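Local structure of aminotransferase (Psychrobacter arcticus 273-4, 3IF2) at residues 32-40 against 388-396; 370-378 against 433-441. The protein probably works as a pyridoxal 5'-phosphate-dependent aminotransferase, with valine-pyruvate transamination as the activity inferred for it. All coordinates share one frame; numbering follows the deposited sequence.

Interaction 1 (32-40 against 388-396); sequences QPVNMLGGG and AKGTLIVPS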
ATOM      1  N   GLN A  32      15.944  23.107 -14.293  1.00 55.62           N
ATOM      2  CA  GLN A  32      16.335  22.816 -15.681  1.00 55.11           C
ATOM      3  C   GLN A  32      15.177  22.081 -16.380  1.00 53.29           C
ATOM      4  O   GLN A  32      14.781  21.007 -15.910  1.00 53.04           O
ATOM      5  CB  GLN A  32      17.576  21.898 -15.717  1.00 56.25           C
ATOM      6  CG  GLN A  32      18.930  22.566 -15.399  1.00 57.09           C
ATOM      7  CD  GLN A  32      19.554  23.276 -16.608  1.00 58.00           C
ATOM      8  OE1 GLN A  32      18.861  23.641 -17.561  1.00 58.96           O
ATOM      9  NE2 GLN A  32      20.873  23.466 -16.571  1.00 58.29           N
ATOM     10  N   PRO A  33      14.617  22.660 -17.471  1.00 51.29           N
ATOM     11  CA  PRO A  33      13.538  21.959 -18.172  1.00 49.74           C
ATOM     12  C   PRO A  33      14.105  20.799 -19.004  1.00 48.20           C
ATOM     13  O   PRO A  33      15.290  20.809 -19.353  1.00 47.70           O
ATOM     14  CB  PRO A  33      12.915  23.053 -19.043  1.00 50.16           C
ATOM     15  CG  PRO A  33      13.979  24.049 -19.259  1.00 50.32           C
ATOM     16  CD  PRO A  33      15.023  23.886 -18.192  1.00 50.88           C
ATOM     17  N   VAL A  34      13.263  19.809 -19.289  1.00 46.48           N
ATOM     18  CA  VAL A  34      13.663  18.610 -20.043  1.00 45.02           C
ATOM     19  C   VAL A  34      12.579  18.109 -20.984  1.00 43.30           C
ATOM     20  O   VAL A  34      11.397  18.386 -20.762  1.00 43.95           O
ATOM     21  CB  VAL A  34      13.999  17.430 -19.069  1.00 44.82           C
ATOM     22  CG1 VAL A  34      15.249  17.745 -18.257  1.00 44.62           C
ATOM     23  CG2 VAL A  34      12.790  17.119 -18.154  1.00 44.12           C
ATOM     24  N   ASN A  35      13.000  17.371 -22.016  1.00 41.56           N
ATOM     25  CA  ASN A  35      12.098  16.678 -22.932  1.00 40.54           C
ATOM     26  C   ASN A  35      11.893  15.336 -22.240  1.00 39.81           C
ATOM     27  O   ASN A  35      12.702  14.431 -22.394  1.00 40.04           O
ATOM     28  CB  ASN A  35      12.707  16.499 -24.333  1.00 40.79           C
ATOM     29  CG  ASN A  35      13.058  17.817 -25.012  1.00 40.82           C
ATOM     30  OD1 ASN A  35      12.445  18.852 -24.756  1.00 41.72           O
ATOM     31  ND2 ASN A  35      14.038  17.773 -25.904  1.00 39.75           N
HETATM   32  N   MSE A  36      10.831  15.222 -21.448  1.00 39.26           N
HETATM   33  CA  MSE A  36      10.570  14.028 -20.626  1.00 38.76           C
HETATM   34  C   MSE A  36       9.797  12.941 -21.395  1.00 39.62           C
HETATM   35  O   MSE A  36       8.570  12.960 -21.447  1.00 40.34           O
HETATM   36  CB  MSE A  36       9.855  14.449 -19.318  1.00 38.11           C
HETATM   37  CG  MSE A  36       9.417  13.308 -18.351  1.00 38.32           C
HETATM   38 SE   MSE A  36      10.830  12.000 -17.979  0.75 37.12          SE
HETATM   39  CE  MSE A  36       9.854  10.969 -16.636  1.00 38.74           C
ATOM     40  N   LEU A  37      10.538  12.011 -22.005  1.00 40.24           N
ATOM     41  CA  LEU A  37       9.982  10.843 -22.732  1.00 39.86           C
ATOM     42  C   LEU A  37      10.243   9.513 -22.017  1.00 39.52           C
ATOM     43  O   LEU A  37       9.976   8.460 -22.582  1.00 39.23           O
ATOM     44  CB  LEU A  37      10.566  10.783 -24.162  1.00 39.75           C
ATOM     45  CG  LEU A  37      10.320  11.994 -25.055  1.00 39.52           C
ATOM     46  CD1 LEU A  37      11.024  11.804 -26.402  1.00 38.67           C
ATOM     47  CD2 LEU A  37       8.806  12.228 -25.225  1.00 38.79           C
ATOM     48  N   GLY A  38      10.745   9.568 -20.778  1.00 40.52           N
ATOM     49  CA  GLY A  38      11.073   8.379 -19.956  1.00 41.16           C
ATOM     50  C   GLY A  38      10.074   7.887 -18.910  1.00 41.22           C
ATOM     51  O   GLY A  38      10.252   6.787 -18.347  1.00 41.63           O
ATOM     52  N   GLY A  39       9.043   8.681 -18.626  1.00 40.44           N
ATOM     53  CA  GLY A  39       8.054   8.307 -17.596  1.00 39.75           C
ATOM     54  C   GLY A  39       7.021   7.289 -18.045  1.00 38.65           C
ATOM     55  O   GLY A  39       6.965   6.929 -19.232  1.00 39.60           O
ATOM     56  N   GLY A  40       6.223   6.835 -17.073  1.00 37.04           N
ATOM     57  CA  GLY A  40       5.114   5.905 -17.257  1.00 35.90           C
ATOM     58  C   GLY A  40       3.764   6.491 -16.848  1.00 36.29           C
ATOM     59  O   GLY A  40       2.774   5.753 -16.755  1.00 36.63           O
ATOM     60  N   ALA A 388      22.347  14.395 -20.874  1.00 43.84           N
ATOM     61  CA  ALA A 388      23.227  15.581 -20.869  1.00 43.36           C
ATOM     62  C   ALA A 388      22.770  16.667 -21.876  1.00 43.04           C
ATOM     63  O   ALA A 388      23.185  17.817 -21.734  1.00 42.65           O
ATOM     64  CB  ALA A 388      24.716  15.182 -21.118  1.00 42.55           C
ATOM     65  N   LYS A 389      21.957  16.295 -22.889  1.00 42.70           N
ATOM     66  CA  LYS A 389      21.349  17.232 -23.872  1.00 42.22           C
ATOM     67  C   LYS A 389      19.834  17.479 -23.601  1.00 42.02           C
ATOM     68  O   LYS A 389      19.074  17.868 -24.508  1.00 42.66           O
ATOM     69  CB  LYS A 389      21.594  16.749 -25.319  1.00 42.08           C
ATOM     70  CG  LYS A 389      23.081  16.542 -25.652  1.00 42.24           C
ATOM     71  CD  LYS A 389      23.346  16.148 -27.119  1.00 42.30           C
ATOM     72  CE  LYS A 389      23.541  17.372 -28.021  1.00 42.57           C
ATOM     73  NZ  LYS A 389      24.834  18.102 -27.788  1.00 41.97           N
ATOM     74  N   GLY A 390      19.401  17.245 -22.359  1.00 41.06           N
ATOM     75  CA  GLY A 390      18.032  17.501 -21.932  1.00 40.59           C
ATOM     76  C   GLY A 390      16.897  16.550 -22.283  1.00 40.30           C
ATOM     77  O   GLY A 390      15.772  16.811 -21.854  1.00 40.89           O
ATOM     78  N   THR A 391      17.155  15.475 -23.039  1.00 39.29           N
ATOM     79  CA  THR A 391      16.110  14.496 -23.434  1.00 38.67           C
ATOM     80  C   THR A 391      16.250  13.158 -22.660  1.00 39.05           C
ATOM     81  O   THR A 391      17.316  12.529 -22.671  1.00 38.73           O
ATOM     82  CB  THR A 391      16.114  14.273 -24.960  1.00 38.04           C
ATOM     83  OG1 THR A 391      15.851  15.518 -25.607  1.00 38.25           O
ATOM     84  CG2 THR A 391      15.040  13.281 -25.391  1.00 37.58           C
ATOM     85  N   LEU A 392      15.165  12.726 -22.005  1.00 38.68           N
ATOM     86  CA  LEU A 392      15.171  11.514 -21.188  1.00 38.95           C
ATOM     87  C   LEU A 392      14.319  10.408 -21.777  1.00 38.34           C
ATOM     88  O   LEU A 392      13.146  10.613 -22.006  1.00 39.92           O
ATOM     89  CB  LEU A 392      14.729  11.817 -19.754  1.00 39.70           C
ATOM     90  CG  LEU A 392      15.834  12.368 -18.829  1.00 40.70           C
ATOM     91  CD1 LEU A 392      16.356  13.732 -19.270  1.00 41.00           C
ATOM     92  CD2 LEU A 392      15.328  12.443 -17.388  1.00 41.49           C
ATOM     93  N   ILE A 393      14.934   9.252 -22.020  1.00 36.92           N
ATOM     94  CA  ILE A 393      14.266   8.033 -22.478  1.00 35.75           C
ATOM     95  C   ILE A 393      14.686   6.933 -21.490  1.00 34.72           C
ATOM     96  O   ILE A 393      15.363   7.233 -20.522  1.00 34.87           O
ATOM     97  CB  ILE A 393      14.585   7.739 -23.984  1.00 36.01           C
ATOM     98  CG1 ILE A 393      16.090   7.608 -24.290  1.00 35.70           C
ATOM     99  CG2 ILE A 393      14.038   8.876 -24.851  1.00 35.74           C
ATOM    100  CD1 ILE A 393      16.779   6.381 -23.742  1.00 35.60           C
ATOM    101  N   VAL A 394      14.269   5.687 -21.693  1.00 34.56           N
ATOM    102  CA  VAL A 394      14.694   4.570 -20.827  1.00 34.14           C
ATOM    103  C   VAL A 394      15.496   3.544 -21.672  1.00 34.12           C
ATOM    104  O   VAL A 394      15.012   3.107 -22.726  1.00 33.07           O
ATOM    105  CB  VAL A 394      13.510   3.897 -20.116  1.00 34.34           C
ATOM    106  CG1 VAL A 394      14.014   2.940 -19.033  1.00 34.37           C
ATOM    107  CG2 VAL A 394      12.613   4.948 -19.459  1.00 34.96           C
ATOM    108  N   PRO A 395      16.722   3.166 -21.221  1.00 34.06           N
ATOM    109  CA  PRO A 395      17.515   2.176 -21.982  1.00 33.49           C
ATOM    110  C   PRO A 395      16.974   0.752 -21.788  1.00 33.06           C
ATOM    111  O   PRO A 395      16.393   0.439 -20.741  1.00 33.29           O
ATOM    112  CB  PRO A 395      18.926   2.333 -21.410  1.00 33.30           C
ATOM    113  CG  PRO A 395      18.719   2.718 -20.006  1.00 33.79           C
ATOM    114  CD  PRO A 395      17.395   3.506 -19.946  1.00 34.16           C
ATOM    115  N   SER A 396      17.155  -0.082 -22.805  1.00 32.54           N
ATOM    116  CA  SER A 396      16.644  -1.456 -22.814  1.00 33.23           C
ATOM    117  C   SER A 396      17.213  -2.464 -21.815  1.00 34.58           C
ATOM    118  O   SER A 396      16.520  -3.422 -21.475  1.00 33.98           O
ATOM    119  CB  SER A 396      16.818  -2.055 -24.218  1.00 33.69           C
ATOM    120  OG  SER A 396      18.152  -1.897 -24.737  1.00 32.55           O
TER
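Asn35 and Thr391 pair as parallel strand residues and join again through their side chains. Asn35 N donates to Gly390 O (2.8 Å) and Leu392 N to Asn35 O (3.0 Å, 174° at the hydrogen), so the main chain of Asn35 is gripped on both its N-H and its carbonyl. Thr391 OG1, turned beside its own backbone N (chi1 -60°), takes a bond from Asn35 ND2 at 2.9 Å, OG1 lying 19° out of the plane of the Asn35 amide. The Val34-Asn35 end is the more open one: Val34 CB rests 3.4 Å from Gly390 O, but CG1 meets Leu392 CD1 only loosely. Gly390, at positive phi, is the C-prime residue of the Schellman motif closing helix 379-388, and the chain turns there straight into the two-stranded parallel sheet. Leu37, Gly38, Ile393 and Val394 are buried and tightly packed. Leu37 N makes a bent bond to Leu392 O, Leu37 CB rests 4.0 Å from Ile393 CG2, and Val394 CG2 presses to 3.2 Å from Gly38 O. On the sheet face carrying Met36 (a selenomethionine) and Leu392, SE lies 4.3 Å from Leu392 CB, with helix 16-29 packed against both. The Val394 side chain is about 11 Å from bound pyridoxal phosphate.

Interaction 2 (370-378 against 433-441); sequences LWFKDLPIS and IGEVVRELY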
ATOM      1  N   LEU A 370      12.075   1.334 -29.664  1.00 34.65           N
ATOM      2  CA  LEU A 370      12.968   1.594 -30.796  1.00 35.43           C
ATOM      3  C   LEU A 370      14.194   0.699 -30.714  1.00 36.24           C
ATOM      4  O   LEU A 370      14.808   0.628 -29.649  1.00 36.14           O
ATOM      5  CB  LEU A 370      13.419   3.069 -30.801  1.00 35.46           C
ATOM      6  CG  LEU A 370      12.445   4.170 -31.272  1.00 35.53           C
ATOM      7  CD1 LEU A 370      11.049   3.995 -30.749  1.00 35.03           C
ATOM      8  CD2 LEU A 370      12.973   5.551 -30.895  1.00 35.51           C
ATOM      9  N   TRP A 371      14.527   0.030 -31.831  1.00 36.26           N
ATOM     10  CA  TRP A 371      15.704  -0.862 -31.962  1.00 35.84           C
ATOM     11  C   TRP A 371      16.692  -0.310 -33.009  1.00 35.54           C
ATOM     12  O   TRP A 371      16.392  -0.288 -34.195  1.00 35.36           O
ATOM     13  CB  TRP A 371      15.241  -2.283 -32.310  1.00 35.69           C
ATOM     14  CG  TRP A 371      16.327  -3.307 -32.613  1.00 35.70           C
ATOM     15  CD1 TRP A 371      17.615  -3.332 -32.128  1.00 36.21           C
ATOM     16  CD2 TRP A 371      16.172  -4.511 -33.369  1.00 35.55           C
ATOM     17  NE1 TRP A 371      18.290  -4.438 -32.598  1.00 35.66           N
ATOM     18  CE2 TRP A 371      17.427  -5.188 -33.352  1.00 35.48           C
ATOM     19  CE3 TRP A 371      15.102  -5.085 -34.075  1.00 35.48           C
ATOM     20  CZ2 TRP A 371      17.637  -6.409 -34.020  1.00 34.95           C
ATOM     21  CZ3 TRP A 371      15.314  -6.310 -34.753  1.00 35.55           C
ATOM     22  CH2 TRP A 371      16.579  -6.950 -34.719  1.00 35.13           C
ATOM     23  N   PHE A 372      17.855   0.135 -32.536  1.00 35.81           N
ATOM     24  CA  PHE A 372      18.938   0.653 -33.367  1.00 35.98           C
ATOM     25  C   PHE A 372      19.873  -0.514 -33.688  1.00 36.18           C
ATOM     26  O   PHE A 372      20.734  -0.840 -32.874  1.00 35.98           O
ATOM     27  CB  PHE A 372      19.700   1.766 -32.624  1.00 35.91           C
ATOM     28  CG  PHE A 372      18.821   2.877 -32.127  1.00 36.11           C
ATOM     29  CD1 PHE A 372      18.238   3.771 -33.022  1.00 36.72           C
ATOM     30  CD2 PHE A 372      18.594   3.057 -30.766  1.00 36.12           C
ATOM     31  CE1 PHE A 372      17.420   4.809 -32.563  1.00 36.51           C
ATOM     32  CE2 PHE A 372      17.786   4.090 -30.302  1.00 36.05           C
ATOM     33  CZ  PHE A 372      17.197   4.966 -31.201  1.00 36.16           C
ATOM     34  N   LYS A 373      19.689  -1.159 -34.847  1.00 36.78           N
ATOM     35  CA  LYS A 373      20.566  -2.286 -35.251  1.00 38.10           C
ATOM     36  C   LYS A 373      22.037  -1.830 -35.367  1.00 38.06           C
ATOM     37  O   LYS A 373      22.307  -0.824 -36.012  1.00 37.73           O
ATOM     38  CB  LYS A 373      20.142  -2.934 -36.593  1.00 38.75           C
ATOM     39  CG  LYS A 373      18.865  -3.835 -36.639  1.00 39.32           C
ATOM     40  CD  LYS A 373      18.688  -4.344 -38.111  1.00 40.02           C
ATOM     41  CE  LYS A 373      17.422  -5.189 -38.407  1.00 40.45           C
ATOM     42  NZ  LYS A 373      17.463  -6.638 -38.047  1.00 40.42           N
ATOM     43  N   ASP A 374      22.956  -2.553 -34.713  1.00 38.65           N
ATOM     44  CA  ASP A 374      24.424  -2.288 -34.748  1.00 39.09           C
ATOM     45  C   ASP A 374      24.845  -0.883 -34.298  1.00 38.31           C
ATOM     46  O   ASP A 374      25.709  -0.261 -34.915  1.00 37.25           O
ATOM     47  CB  ASP A 374      25.001  -2.568 -36.152  1.00 40.22           C
ATOM     48  CG  ASP A 374      24.607  -3.925 -36.699  1.00 41.36           C
ATOM     49  OD1 ASP A 374      24.388  -4.873 -35.909  1.00 42.44           O
ATOM     50  OD2 ASP A 374      24.523  -4.039 -37.937  1.00 42.41           O
ATOM     51  N   LEU A 375      24.242  -0.403 -33.212  1.00 38.42           N
ATOM     52  CA  LEU A 375      24.548   0.932 -32.688  1.00 38.42           C
ATOM     53  C   LEU A 375      25.980   0.882 -32.127  1.00 38.77           C
ATOM     54  O   LEU A 375      26.299  -0.054 -31.379  1.00 38.83           O
ATOM     55  CB  LEU A 375      23.526   1.355 -31.622  1.00 38.04           C
ATOM     56  CG  LEU A 375      23.572   2.782 -31.044  1.00 37.84           C
ATOM     57  CD1 LEU A 375      23.478   3.845 -32.120  1.00 37.47           C
ATOM     58  CD2 LEU A 375      22.462   2.988 -29.991  1.00 36.72           C
ATOM     59  N   PRO A 376      26.861   1.846 -32.515  1.00 39.09           N
ATOM     60  CA  PRO A 376      28.264   1.800 -32.019  1.00 38.83           C
ATOM     61  C   PRO A 376      28.450   1.941 -30.498  1.00 38.63           C
ATOM     62  O   PRO A 376      29.503   1.564 -29.991  1.00 39.08           O
ATOM     63  CB  PRO A 376      28.954   2.956 -32.757  1.00 38.95           C
ATOM     64  CG  PRO A 376      28.016   3.383 -33.807  1.00 39.07           C
ATOM     65  CD  PRO A 376      26.645   3.033 -33.364  1.00 38.85           C
ATOM     66  N   ILE A 377      27.455   2.499 -29.803  1.00 37.64           N
ATOM     67  CA  ILE A 377      27.460   2.604 -28.344  1.00 36.72           C
ATOM     68  C   ILE A 377      26.302   1.754 -27.814  1.00 35.92           C
ATOM     69  O   ILE A 377      25.464   1.294 -28.592  1.00 35.64           O
ATOM     70  CB  ILE A 377      27.394   4.103 -27.868  1.00 36.48           C
ATOM     71  CG1 ILE A 377      26.060   4.800 -28.230  1.00 35.88           C
ATOM     72  CG2 ILE A 377      28.597   4.887 -28.439  1.00 34.97           C
ATOM     73  CD1 ILE A 377      25.961   6.241 -27.734  1.00 35.36           C
ATOM     74  N   SER A 378      26.295   1.500 -26.510  1.00 34.72           N
ATOM     75  CA  SER A 378      25.179   0.777 -25.877  1.00 34.73           C
ATOM     76  C   SER A 378      24.063   1.795 -25.634  1.00 34.90           C
ATOM     77  O   SER A 378      24.342   2.999 -25.501  1.00 35.59           O
ATOM     78  CB  SER A 378      25.585   0.122 -24.545  1.00 33.57           C
ATOM     79  OG  SER A 378      25.824   1.074 -23.531  1.00 32.70           O
ATOM     80  N   ILE A 433      17.078  12.982 -30.480  1.00 34.35           N
ATOM     81  CA  ILE A 433      17.327  11.540 -30.694  1.00 34.74           C
ATOM     82  C   ILE A 433      17.842  11.291 -32.113  1.00 36.00           C
ATOM     83  O   ILE A 433      18.785  10.528 -32.299  1.00 37.06           O
ATOM     84  CB  ILE A 433      16.068  10.669 -30.451  1.00 34.32           C
ATOM     85  CG1 ILE A 433      15.722  10.620 -28.952  1.00 33.47           C
ATOM     86  CG2 ILE A 433      16.275   9.227 -30.960  1.00 33.98           C
ATOM     87  CD1 ILE A 433      14.340  10.069 -28.640  1.00 32.82           C
ATOM     88  N   GLY A 434      17.254  11.965 -33.098  1.00 36.38           N
ATOM     89  CA  GLY A 434      17.680  11.829 -34.476  1.00 37.18           C
ATOM     90  C   GLY A 434      19.090  12.336 -34.725  1.00 38.30           C
ATOM     91  O   GLY A 434      19.895  11.648 -35.358  1.00 39.25           O
ATOM     92  N   GLU A 435      19.393  13.533 -34.219  1.00 38.75           N
ATOM     93  CA  GLU A 435      20.709  14.152 -34.409  1.00 38.89           C
ATOM     94  C   GLU A 435      21.808  13.305 -33.778  1.00 38.44           C
ATOM     95  O   GLU A 435      22.754  12.925 -34.469  1.00 38.17           O
ATOM     96  CB  GLU A 435      20.735  15.601 -33.887  1.00 40.05           C
ATOM     97  CG  GLU A 435      19.982  16.585 -34.817  1.00 41.40           C
ATOM     98  CD  GLU A 435      19.694  17.950 -34.193  1.00 42.38           C
ATOM     99  OE1 GLU A 435      19.362  18.011 -32.984  1.00 42.88           O
ATOM    100  OE2 GLU A 435      19.757  18.966 -34.928  1.00 43.11           O
ATOM    101  N   VAL A 436      21.631  12.951 -32.504  1.00 37.82           N
ATOM    102  CA  VAL A 436      22.625  12.150 -31.772  1.00 37.18           C
ATOM    103  C   VAL A 436      22.895  10.786 -32.441  1.00 36.87           C
ATOM    104  O   VAL A 436      24.069  10.442 -32.668  1.00 36.33           O
ATOM    105  CB  VAL A 436      22.254  11.995 -30.271  1.00 36.52           C
ATOM    106  CG1 VAL A 436      23.190  11.015 -29.557  1.00 36.02           C
ATOM    107  CG2 VAL A 436      22.278  13.365 -29.583  1.00 35.73           C
ATOM    108  N   VAL A 437      21.820  10.076 -32.805  1.00 36.21           N
ATOM    109  CA  VAL A 437      21.916   8.737 -33.416  1.00 36.13           C
ATOM    110  C   VAL A 437      22.488   8.758 -34.834  1.00 37.52           C
ATOM    111  O   VAL A 437      23.312   7.910 -35.176  1.00 37.23           O
ATOM    112  CB  VAL A 437      20.558   7.975 -33.376  1.00 35.61           C
ATOM    113  CG1 VAL A 437      20.607   6.695 -34.214  1.00 35.18           C
ATOM    114  CG2 VAL A 437      20.161   7.659 -31.925  1.00 33.84           C
ATOM    115  N   ARG A 438      22.050   9.707 -35.662  1.00 38.99           N
ATOM    116  CA  ARG A 438      22.596   9.832 -37.019  1.00 39.42           C
ATOM    117  C   ARG A 438      24.099  10.099 -36.965  1.00 40.34           C
ATOM    118  O   ARG A 438      24.857   9.465 -37.689  1.00 40.91           O
ATOM    119  CB  ARG A 438      21.907  10.936 -37.823  1.00 39.51           C
ATOM    120  CG  ARG A 438      20.505  10.592 -38.353  1.00 39.23           C
ATOM    121  CD  ARG A 438      20.092  11.570 -39.486  1.00 38.89           C
ATOM    122  NE  ARG A 438      20.268  12.975 -39.108  1.00 38.60           N
ATOM    123  CZ  ARG A 438      19.418  13.720 -38.391  1.00 38.05           C
ATOM    124  NH1 ARG A 438      18.258  13.232 -37.929  1.00 37.77           N
ATOM    125  NH2 ARG A 438      19.748  14.987 -38.119  1.00 37.94           N
ATOM    126  N   GLU A 439      24.506  11.012 -36.079  1.00 41.11           N
ATOM    127  CA  GLU A 439      25.919  11.389 -35.877  1.00 41.73           C
ATOM    128  C   GLU A 439      26.768  10.157 -35.489  1.00 42.39           C
ATOM    129  O   GLU A 439      27.906  10.023 -35.961  1.00 43.14           O
ATOM    130  CB  GLU A 439      26.006  12.534 -34.838  1.00 41.94           C
ATOM    131  CG  GLU A 439      27.338  13.267 -34.686  1.00 42.17           C
ATOM    132  CD  GLU A 439      28.409  12.507 -33.916  1.00 43.00           C
ATOM    133  OE1 GLU A 439      28.091  11.626 -33.080  1.00 44.13           O
ATOM    134  OE2 GLU A 439      29.597  12.807 -34.133  1.00 43.43           O
ATOM    135  N   LEU A 440      26.209   9.278 -34.643  1.00 42.32           N
ATOM    136  CA  LEU A 440      26.859   8.018 -34.227  1.00 42.49           C
ATOM    137  C   LEU A 440      27.031   7.054 -35.402  1.00 42.17           C
ATOM    138  O   LEU A 440      28.132   6.524 -35.602  1.00 43.15           O
ATOM    139  CB  LEU A 440      26.094   7.311 -33.082  1.00 43.09           C
ATOM    140  CG  LEU A 440      26.272   7.752 -31.612  1.00 43.73           C
ATOM    141  CD1 LEU A 440      26.619   9.249 -31.422  1.00 44.10           C
ATOM    142  CD2 LEU A 440      25.017   7.341 -30.786  1.00 43.68           C
ATOM    143  N   TYR A 441      25.962   6.820 -36.162  1.00 41.00           N
ATOM    144  CA  TYR A 441      26.036   5.935 -37.345  1.00 40.64           C
ATOM    145  C   TYR A 441      26.960   6.462 -38.454  1.00 41.11           C
ATOM    146  O   TYR A 441      27.605   5.674 -39.145  1.00 40.77           O
ATOM    147  CB  TYR A 441      24.655   5.642 -37.947  1.00 40.09           C
ATOM    148  CG  TYR A 441      23.852   4.555 -37.254  1.00 39.54           C
ATOM    149  CD1 TYR A 441      24.180   3.206 -37.429  1.00 39.18           C
ATOM    150  CD2 TYR A 441      22.728   4.863 -36.472  1.00 39.40           C
ATOM    151  CE1 TYR A 441      23.433   2.189 -36.819  1.00 39.15           C
ATOM    152  CE2 TYR A 441      21.968   3.847 -35.860  1.00 39.11           C
ATOM    153  CZ  TYR A 441      22.331   2.519 -36.043  1.00 38.75           C
ATOM    154  OH  TYR A 441      21.601   1.536 -35.466  1.00 38.30           O
TER
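Tyr441, in the last turn of helix 423-441, reaches across to the turn that follows strand 367-372. Its CB carries the ring anti to the carbonyl carbon (chi1 -81°), a course that sends it off the helix toward residues 372-375. Along one side of the ring, Val437 CG1 of the same helix lies at the edge, in plane, and CE2 meets Leu375 CD1 at 4.0 Å; on the other, CE1 lies 3.3 Å from Lys373 O, with Asp374 O further off. CZ comes near Phe372 CB, and the terminal OH donates a hydrogen bond to Lys373 O; its 2.5 Å is short for the resolution and says nothing of strength. The acceptor sits at the ring edge, in its plane, whereas the hydroxyl stands 47° out of the carbonyl plane of Lys373, not on a lone pair. Lys373 is the second residue of a type II beta turn from Phe372 to Leu375, so the helix end holds the turn by the carbonyl of its central peptide. Helix 423-441 here packs against the mixed sheet of the C-terminal part, consistent with a fold type I aminotransferase. Val437 CG2 lies over one face of the Phe372 ring, toward the rim, and Ile433 CG2 approaches CZ obliquely. Leu440 CD2 lies 3.4 Å from Ile377 CD1, the side chains crossing at about a right angle, and also touches Leu375 CD1; Pro376 CG lies 3.6 Å from Leu440 O at the more exposed border. The chemistry is thus mainly apolar, with the tyrosine hydroxyl supplying one polar tie that gives a turn carbonyl a partner.

From the N terminus, the chain passes helix 16-29 and lays down residues 32-40, whose partner comes some 350 residues later. Segment 370-378 follows the whole cofactor-binding middle of the chain and leads through helix 379-388 into 388-396, where interaction 1 closes its long loop. The C-terminal helix then returns to 370-378 and closes interaction 2, a loop of about 55 residues. The segments alternate, so the two loops cross rather than nest. Interaction 1 ties the strand after helix 16-29 to the C-terminal part of the fold; interaction 2 ties helix 423-441 to the six-stranded mixed sheet. Their centres are about 16 Å apart, and they meet where Ile393 CG2 packs 4.0 Å from Ile433 CD1.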